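Local structure of secreted protein ASP-2 (Necator americanus, 1U53) at residues A[28-33]-A[190-194]; A[135-141]-A[172-176]. The protein is of uncertain molecular function but is a secreted pathogenesis-related-1 (CAP family) protein and a vaccine antigen for human hookworm infection. All coordinates share one frame. Residue numbers count along the deposited sequence, not the author numbering.

Interaction 1: residues A[28-33]-A[190-194]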
ATOM      1  N   ARG A  28      -3.266  -7.219  -2.432  1.00  9.17           N
ATOM      2  CA  ARG A  28      -4.594  -7.198  -1.767  1.00  8.27           C
ATOM      3  C   ARG A  28      -5.384  -8.440  -2.117  1.00 10.79           C
ATOM      4  O   ARG A  28      -6.079  -9.018  -1.261  1.00 11.29           O
ATOM      5  CB  ARG A  28      -5.350  -5.915  -2.165  1.00 10.52           C
ATOM      6  CG  ARG A  28      -4.695  -4.745  -1.491  1.00 10.50           C
ATOM      7  CD  ARG A  28      -5.159  -3.387  -2.065  1.00 11.34           C
ATOM      8  NE  ARG A  28      -6.554  -3.040  -1.706  1.00 10.48           N
ATOM      9  CZ  ARG A  28      -6.915  -2.389  -0.592  1.00 11.94           C
ATOM     10  NH1 ARG A  28      -6.018  -2.032   0.338  1.00 10.49           N
ATOM     11  NH2 ARG A  28      -8.197  -2.116  -0.394  1.00 10.97           N
ATOM     12  N   SER A  29      -5.318  -8.833  -3.397  1.00 11.32           N
ATOM     13  CA  SER A  29      -6.105  -9.985  -3.836  1.00 12.39           C
ATOM     14  C   SER A  29      -5.577 -11.259  -3.186  1.00 13.24           C
ATOM     15  O   SER A  29      -6.351 -12.057  -2.657  1.00 12.98           O
ATOM     16  CB  SER A  29      -6.105 -10.119  -5.388  1.00 13.23           C
ATOM     17  OG  SER A  29      -6.581 -11.411  -5.815  1.00 12.56           O
ATOM     18  N   SER A  30      -4.262 -11.441  -3.193  1.00 11.51           N
ATOM     19  CA  SER A  30      -3.688 -12.613  -2.487  1.00 12.12           C
ATOM     20  C   SER A  30      -4.139 -12.710  -1.036  1.00 12.13           C
ATOM     21  O   SER A  30      -4.497 -13.776  -0.569  1.00 12.84           O
ATOM     22  CB  SER A  30      -2.162 -12.623  -2.549  1.00 14.73           C
ATOM     23  OG  SER A  30      -1.529 -11.726  -1.640  1.00 22.49           O
ATOM     24  N   VAL A  31      -4.103 -11.600  -0.305  1.00 10.94           N
ATOM     25  CA  VAL A  31      -4.548 -11.622   1.080  1.00 12.30           C
ATOM     26  C   VAL A  31      -6.039 -11.993   1.125  1.00 12.12           C
ATOM     27  O   VAL A  31      -6.442 -12.870   1.888  1.00 12.23           O
ATOM     28  CB  VAL A  31      -4.314 -10.239   1.748  1.00 12.99           C
ATOM     29  CG1 VAL A  31      -5.074 -10.143   3.089  1.00 12.59           C
ATOM     30  CG2 VAL A  31      -2.831  -9.997   1.859  1.00 11.81           C
ATOM     31  N   ALA A  32      -6.861 -11.317   0.334  1.00 11.79           N
ATOM     32  CA  ALA A  32      -8.312 -11.519   0.369  1.00 12.53           C
ATOM     33  C   ALA A  32      -8.712 -12.963   0.072  1.00 11.95           C
ATOM     34  O   ALA A  32      -9.663 -13.500   0.674  1.00 14.90           O
ATOM     35  CB  ALA A  32      -9.011 -10.521  -0.578  1.00 12.06           C
ATOM     36  N   LEU A  33      -7.981 -13.636  -0.805  1.00 12.07           N
ATOM     37  CA  LEU A  33      -8.319 -15.000  -1.190  1.00 13.40           C
ATOM     38  C   LEU A  33      -7.779 -16.045  -0.226  1.00 16.07           C
ATOM     39  O   LEU A  33      -7.971 -17.277  -0.425  1.00 16.03           O
ATOM     40  CB  LEU A  33      -7.693 -15.248  -2.575  1.00 13.32           C
ATOM     41  CG  LEU A  33      -8.285 -14.461  -3.743  1.00 12.66           C
ATOM     42  CD1 LEU A  33      -7.480 -14.676  -5.032  1.00 14.44           C
ATOM     43  CD2 LEU A  33      -9.726 -14.884  -3.981  1.00 14.23           C
ATOM     44  N   GLU A 190     -12.660 -13.333  -9.931  1.00 29.15           N
ATOM     45  CA  GLU A 190     -11.316 -13.835 -10.195  1.00 28.76           C
ATOM     46  C   GLU A 190     -10.365 -13.455  -9.057  1.00 27.05           C
ATOM     47  O   GLU A 190      -9.556 -14.263  -8.581  1.00 26.99           O
ATOM     48  CB  GLU A 190     -10.818 -13.229 -11.507  1.00 32.69           C
ATOM     49  CG  GLU A 190     -11.650 -13.619 -12.721  1.00 36.84           C
ATOM     50  CD  GLU A 190     -11.507 -15.093 -13.049  1.00 39.04           C
ATOM     51  OE1 GLU A 190     -10.333 -15.546 -13.169  1.00 42.29           O
ATOM     52  OE2 GLU A 190     -12.553 -15.793 -13.159  1.00 40.28           O
ATOM     53  N   LYS A 191     -10.472 -12.224  -8.597  1.00 24.33           N
ATOM     54  CA  LYS A 191      -9.491 -11.755  -7.629  1.00 21.59           C
ATOM     55  C   LYS A 191      -9.962 -11.662  -6.181  1.00 18.03           C
ATOM     56  O   LYS A 191      -9.148 -11.421  -5.317  1.00 14.98           O
ATOM     57  CB  LYS A 191      -8.928 -10.422  -8.080  1.00 23.95           C
ATOM     58  CG  LYS A 191      -8.390 -10.438  -9.539  1.00 25.27           C
ATOM     59  CD  LYS A 191      -8.473  -9.063 -10.114  1.00 26.84           C
ATOM     60  CE  LYS A 191      -8.124  -8.985 -11.630  1.00 27.85           C
ATOM     61  NZ  LYS A 191      -9.376  -9.135 -12.515  1.00 30.93           N
ATOM     62  N   GLY A 192     -11.259 -11.851  -5.910  1.00 16.70           N
ATOM     63  CA  GLY A 192     -11.758 -11.654  -4.557  1.00 15.67           C
ATOM     64  C   GLY A 192     -11.707 -10.196  -4.171  1.00 14.47           C
ATOM     65  O   GLY A 192     -11.592  -9.889  -2.991  1.00 16.28           O
ATOM     66  N   LEU A 193     -11.820  -9.302  -5.146  1.00 14.94           N
ATOM     67  CA  LEU A 193     -11.776  -7.865  -4.887  1.00 14.92           C
ATOM     68  C   LEU A 193     -13.113  -7.214  -5.227  1.00 19.06           C
ATOM     69  O   LEU A 193     -13.741  -7.577  -6.223  1.00 16.79           O
ATOM     70  CB  LEU A 193     -10.689  -7.170  -5.732  1.00 15.84           C
ATOM     71  CG  LEU A 193      -9.252  -7.586  -5.420  1.00 16.54           C
ATOM     72  CD1 LEU A 193      -8.259  -6.868  -6.366  1.00 15.38           C
ATOM     73  CD2 LEU A 193      -8.951  -7.286  -3.969  1.00 15.73           C
ATOM     74  N   CYS A 194     -13.505  -6.247  -4.409  1.00 20.08           N
ATOM     75  CA  CYS A 194     -14.724  -5.450  -4.599  1.00 22.71           C
ATOM     76  C   CYS A 194     -14.427  -4.135  -5.319  1.00 25.10           C
ATOM     77  O   CYS A 194     -13.500  -3.412  -4.948  1.00 21.22           O
ATOM     78  CB  CYS A 194     -15.224  -5.095  -3.216  1.00 25.99           C
ATOM     79  SG  CYS A 194     -16.960  -4.886  -3.098  1.00 29.96           S
TER

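Interaction 2: residues A[135-141]-A[172-176]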
ATOM      1  N   TYR A 135       2.681  -2.917   5.682  1.00 10.06           N
ATOM      2  CA  TYR A 135       1.739  -3.922   5.203  1.00  9.48           C
ATOM      3  C   TYR A 135       0.284  -3.577   5.463  1.00 10.57           C
ATOM      4  O   TYR A 135      -0.545  -3.665   4.536  1.00  9.78           O
ATOM      5  CB  TYR A 135       2.082  -5.304   5.831  1.00 10.48           C
ATOM      6  CG  TYR A 135       0.944  -6.304   5.701  1.00  9.37           C
ATOM      7  CD1 TYR A 135       0.696  -6.944   4.508  1.00 10.53           C
ATOM      8  CD2 TYR A 135       0.085  -6.550   6.775  1.00 10.54           C
ATOM      9  CE1 TYR A 135      -0.343  -7.847   4.377  1.00  8.90           C
ATOM     10  CE2 TYR A 135      -0.964  -7.450   6.650  1.00 11.07           C
ATOM     11  CZ  TYR A 135      -1.173  -8.068   5.452  1.00 10.40           C
ATOM     12  OH  TYR A 135      -2.204  -8.948   5.321  1.00 11.59           O
ATOM     13  N   THR A 136      -0.040  -3.187   6.693  1.00 11.07           N
ATOM     14  CA  THR A 136      -1.459  -2.976   7.029  1.00 11.76           C
ATOM     15  C   THR A 136      -2.030  -1.818   6.202  1.00 10.43           C
ATOM     16  O   THR A 136      -3.211  -1.803   5.880  1.00 10.88           O
ATOM     17  CB  THR A 136      -1.669  -2.712   8.543  1.00 11.37           C
ATOM     18  OG1 THR A 136      -0.870  -1.583   8.936  1.00 13.10           O
ATOM     19  CG2 THR A 136      -1.249  -3.900   9.332  1.00 10.52           C
ATOM     20  N   GLN A 137      -1.197  -0.821   5.867  1.00 11.90           N
ATOM     21  CA  GLN A 137      -1.696   0.215   4.976  1.00 11.21           C
ATOM     22  C   GLN A 137      -1.920  -0.314   3.535  1.00 10.97           C
ATOM     23  O   GLN A 137      -2.892   0.034   2.884  1.00 11.80           O
ATOM     24  CB  GLN A 137      -0.799   1.473   5.022  1.00 11.64           C
ATOM     25  CG  GLN A 137      -1.223   2.562   4.051  1.00 11.10           C
ATOM     26  CD  GLN A 137      -2.647   3.142   4.313  1.00 12.61           C
ATOM     27  OE1 GLN A 137      -3.673   2.655   3.754  1.00 15.44           O
ATOM     28  NE2 GLN A 137      -2.702   4.215   5.092  1.00 11.44           N
ATOM     29  N   MET A 138      -1.033  -1.195   3.050  1.00  9.10           N
ATOM     30  CA  MET A 138      -1.212  -1.672   1.692  1.00  9.67           C
ATOM     31  C   MET A 138      -2.538  -2.426   1.572  1.00 11.33           C
ATOM     32  O   MET A 138      -3.160  -2.382   0.519  1.00 12.24           O
ATOM     33  CB  MET A 138      -0.093  -2.643   1.294  1.00 11.41           C
ATOM     34  CG  MET A 138       1.187  -1.915   0.954  1.00 10.56           C
ATOM     35  SD  MET A 138       2.473  -3.086   0.383  1.00 12.20           S
ATOM     36  CE  MET A 138       1.850  -3.373  -1.294  1.00 10.62           C
ATOM     37  N   VAL A 139      -2.921  -3.198   2.605  1.00 10.44           N
ATOM     38  CA  VAL A 139      -4.140  -4.005   2.516  1.00  9.93           C
ATOM     39  C   VAL A 139      -5.322  -3.473   3.337  1.00 10.36           C
ATOM     40  O   VAL A 139      -6.236  -4.229   3.660  1.00 11.07           O
ATOM     41  CB  VAL A 139      -3.878  -5.500   2.877  1.00 10.18           C
ATOM     42  CG1 VAL A 139      -2.748  -6.114   1.942  1.00 11.86           C
ATOM     43  CG2 VAL A 139      -3.479  -5.663   4.377  1.00 11.18           C
ATOM     44  N   TRP A 140      -5.294  -2.173   3.667  1.00 10.58           N
ATOM     45  CA  TRP A 140      -6.393  -1.560   4.406  1.00 10.19           C
ATOM     46  C   TRP A 140      -7.656  -1.543   3.524  1.00 11.52           C
ATOM     47  O   TRP A 140      -7.651  -1.000   2.424  1.00 11.37           O
ATOM     48  CB  TRP A 140      -5.991  -0.136   4.793  1.00 11.56           C
ATOM     49  CG  TRP A 140      -6.862   0.431   5.886  1.00 11.31           C
ATOM     50  CD1 TRP A 140      -7.926   1.263   5.760  1.00 12.56           C
ATOM     51  CD2 TRP A 140      -6.667   0.217   7.289  1.00 13.13           C
ATOM     52  NE1 TRP A 140      -8.416   1.598   7.028  1.00 14.26           N
ATOM     53  CE2 TRP A 140      -7.682   0.936   7.971  1.00 13.00           C
ATOM     54  CE3 TRP A 140      -5.754  -0.539   8.031  1.00 12.64           C
ATOM     55  CZ2 TRP A 140      -7.786   0.920   9.372  1.00 14.42           C
ATOM     56  CZ3 TRP A 140      -5.852  -0.563   9.407  1.00 13.24           C
ATOM     57  CH2 TRP A 140      -6.871   0.166  10.071  1.00 12.17           C
ATOM     58  N   GLN A 141      -8.727  -2.168   4.011  1.00 10.41           N
ATOM     59  CA  GLN A 141      -9.895  -2.454   3.184  1.00 11.55           C
ATOM     60  C   GLN A 141     -10.416  -1.195   2.545  1.00 12.57           C
ATOM     61  O   GLN A 141     -10.752  -1.199   1.351  1.00 13.94           O
ATOM     62  CB  GLN A 141     -10.950  -3.106   4.057  1.00 12.39           C
ATOM     63  CG  GLN A 141     -12.329  -3.129   3.419  1.00 14.56           C
ATOM     64  CD  GLN A 141     -13.299  -3.707   4.381  1.00 16.60           C
ATOM     65  OE1 GLN A 141     -13.149  -4.832   4.776  1.00 16.21           O
ATOM     66  NE2 GLN A 141     -14.304  -2.927   4.770  1.00 17.14           N
ATOM     67  N   LYS A 172      -8.980   0.084  14.961  1.00 22.16           N
ATOM     68  CA  LYS A 172      -9.920  -0.406  13.944  1.00 22.00           C
ATOM     69  C   LYS A 172      -9.319  -1.608  13.245  1.00 18.77           C
ATOM     70  O   LYS A 172      -8.128  -1.782  13.268  1.00 20.10           O
ATOM     71  CB  LYS A 172     -10.200   0.626  12.843  1.00 24.58           C
ATOM     72  CG  LYS A 172     -10.637   1.991  13.310  1.00 27.80           C
ATOM     73  CD  LYS A 172     -12.009   1.918  13.950  1.00 31.41           C
ATOM     74  CE  LYS A 172     -12.436   3.303  14.420  1.00 32.96           C
ATOM     75  NZ  LYS A 172     -12.889   4.167  13.268  1.00 35.44           N
ATOM     76  N   ASP A 173     -10.176  -2.377  12.585  1.00 18.86           N
ATOM     77  CA  ASP A 173      -9.744  -3.587  11.875  1.00 16.26           C
ATOM     78  C   ASP A 173      -9.157  -3.233  10.523  1.00 15.85           C
ATOM     79  O   ASP A 173      -9.700  -2.415   9.780  1.00 14.61           O
ATOM     80  CB  ASP A 173     -10.927  -4.511  11.624  1.00 19.86           C
ATOM     81  CG  ASP A 173     -11.370  -5.258  12.870  1.00 20.99           C
ATOM     82  OD1 ASP A 173     -10.703  -5.178  13.922  1.00 23.21           O
ATOM     83  OD2 ASP A 173     -12.355  -5.989  12.761  1.00 22.59           O
ATOM     84  N   ILE A 174      -8.089  -3.937  10.163  1.00 13.93           N
ATOM     85  CA  ILE A 174      -7.442  -3.704   8.858  1.00 13.28           C
ATOM     86  C   ILE A 174      -8.411  -4.010   7.717  1.00 12.79           C
ATOM     87  O   ILE A 174      -8.531  -3.266   6.735  1.00 12.74           O
ATOM     88  CB  ILE A 174      -6.198  -4.616   8.708  1.00 12.63           C
ATOM     89  CG1 ILE A 174      -5.152  -4.355   9.841  1.00 13.00           C
ATOM     90  CG2 ILE A 174      -5.573  -4.437   7.297  1.00 11.11           C
ATOM     91  CD1 ILE A 174      -4.286  -5.637  10.114  1.00 13.45           C
ATOM     92  N   TYR A 175      -9.080  -5.150   7.820  1.00 12.73           N
ATOM     93  CA  TYR A 175     -10.194  -5.445   6.919  1.00 13.11           C
ATOM     94  C   TYR A 175     -11.169  -6.367   7.642  1.00 12.61           C
ATOM     95  O   TYR A 175     -10.821  -6.956   8.664  1.00 12.27           O
ATOM     96  CB  TYR A 175      -9.689  -6.084   5.603  1.00 13.63           C
ATOM     97  CG  TYR A 175      -8.804  -7.319   5.726  1.00 11.80           C
ATOM     98  CD1 TYR A 175      -9.365  -8.602   5.803  1.00 13.21           C
ATOM     99  CD2 TYR A 175      -7.389  -7.217   5.769  1.00 12.41           C
ATOM    100  CE1 TYR A 175      -8.558  -9.761   5.903  1.00 10.60           C
ATOM    101  CE2 TYR A 175      -6.582  -8.370   5.861  1.00 12.31           C
ATOM    102  CZ  TYR A 175      -7.169  -9.624   5.942  1.00 11.01           C
ATOM    103  OH  TYR A 175      -6.378 -10.719   6.047  1.00 11.62           O
ATOM    104  N   GLU A 176     -12.379  -6.454   7.097  1.00 12.72           N
ATOM    105  CA  GLU A 176     -13.424  -7.378   7.556  1.00 16.15           C
ATOM    106  C   GLU A 176     -13.140  -8.792   7.090  1.00 14.52           C
ATOM    107  O   GLU A 176     -12.958  -9.011   5.910  1.00 13.48           O
ATOM    108  CB  GLU A 176     -14.778  -6.927   6.989  1.00 16.19           C
ATOM    109  CG  GLU A 176     -15.914  -7.869   7.344  1.00 20.48           C
ATOM    110  CD  GLU A 176     -17.303  -7.356   6.979  1.00 20.27           C
ATOM    111  OE1 GLU A 176     -17.489  -6.149   6.667  1.00 21.90           O
ATOM    112  OE2 GLU A 176     -18.242  -8.185   7.005  1.00 22.62           O
TER
HETATM  113  O   HOH W   1      -3.754  -9.642   7.405  1.00 11.89           O
HETATM  114  O   HOH W   2     -12.654  -7.326   3.715  1.00 14.26           O
HETATM  115  O   HOH W   3     -16.393  -3.701   6.727  1.00 24.72           O

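Interaction 1: residues A[28-33]-A[190-194]
The last turn of helix 14-32 meets the turn of a small hairpin near the C terminus. The backbones come closest at Ser-29 and Lys-191 (CA to CA 5.4 Å) and again at Leu-33 and Gly-192 (5.9 Å). On the helix side, Ala-32 N and Leu-33 N still bond to Arg-28 O and Ser-29 O, so the main-chain amides here are used internally and a side chain makes the cross-link: Ser-29 OG donates to Lys-191 O at 2.6 Å. Lys-191 O also lies 3.5 Å from Leu-33 CG. Gly-192 has a positive phi of 69°, and a CB there would clash with Leu-33 CD2, which now sits 3.9 Å from Gly-192 CA. Ala-32 CB approaches Gly-192 O at 3.6 Å. Leu-193 bends its side chain back over the helix, CD2 reaching Ser-29 CA at 3.9 Å. The polar ends turn elsewhere: Arg-28 bonds to Lys-51 O, and Lys-191 forms a salt bridge with Asp-188. Cys-194 is joined to Cys-184 by a disulfide. The hairpin of strands 187-188 and 193-194 carries a G1 beta bulge, Gly-192 and Leu-193 both facing Asp-188, and its turn packs on the C-terminal end of helix 14-32 in this CAP-family protein.

Interaction 2: residues A[135-141]-A[172-176]
Segment 135-141 falls within the GHYTQMVWQET sequence, a signature motif of the CAP family, and illustrates how a chain leaving a helix can be covered by an irregular loop. Helical phi/psi ends at Val-139, and the chain then turns out of the helix, bringing Gln-141 alongside Tyr-175 (CA to CA 4.8 Å).

Two direct hydrogen bonds join the segments. Gln-141 N donates to Ile-174 O (2.9 Å, nearly linear), and Glu-176 N donates to Gln-141 OE1 (2.9 Å), so one glutamine holds the loop twice: the first bond runs backbone to backbone, while the second ends on the side-chain amide oxygen. Trp-140 CA adds a CA-H...O contact to Ile-174 O at 3.6 Å.

Apolar packing centres on Ile-174, the most covered residue of the pair. Its CA sits over the face of the Trp-140 six-membered ring in a CH-pi contact, 4.0 Å from the centroid; its CG2 meets Val-139 CG2 at 3.8 Å, and its CD1 meets Thr-136 CG2 at 3.6 Å. Beyond it, Gln-141 CB touches Tyr-175 CB at 3.6 Å.

Among outside partners, Thr-136 bonds to Asn-168, Tyr-175 OH to Pro-45 O, and Glu-176 forms a salt bridge with Lys-183.

Three waters bridge the segments. One molecule links Tyr-135 OH and Tyr-175 OH; another donates to Gln-141 OE1 and Glu-176 O, both at 2.8 Å; a third accepts from Gln-141 NE2 at 3.0 Å and donates to Glu-176 OE1 at 2.7 Å.

How the interactions relate
Starting from the N terminus, the chain passes through helix 14-32, whose end forms half of interaction 1; the other half, 190-194, comes near the C terminus, after 156 intervening residues. Interaction 2 lies wholly within that span: 135-141 and 172-176 close a shorter loop of 30 residues containing strands 145-152 and 157-164. The shorter loop is thus nested within the longer one, and the two do not cross. In space they touch directly, because Arg-28 NH1 lies 2.8 Å from Trp-140 O and 2.9 Å from Met-138 O, both probable hydrogen bonds, while Val-31 CG1 packs 3.3 Å from Tyr-175 OH. Helix 14-32 thus connects the C-terminal hairpin with the exit of helix 133-138 and its covering loop.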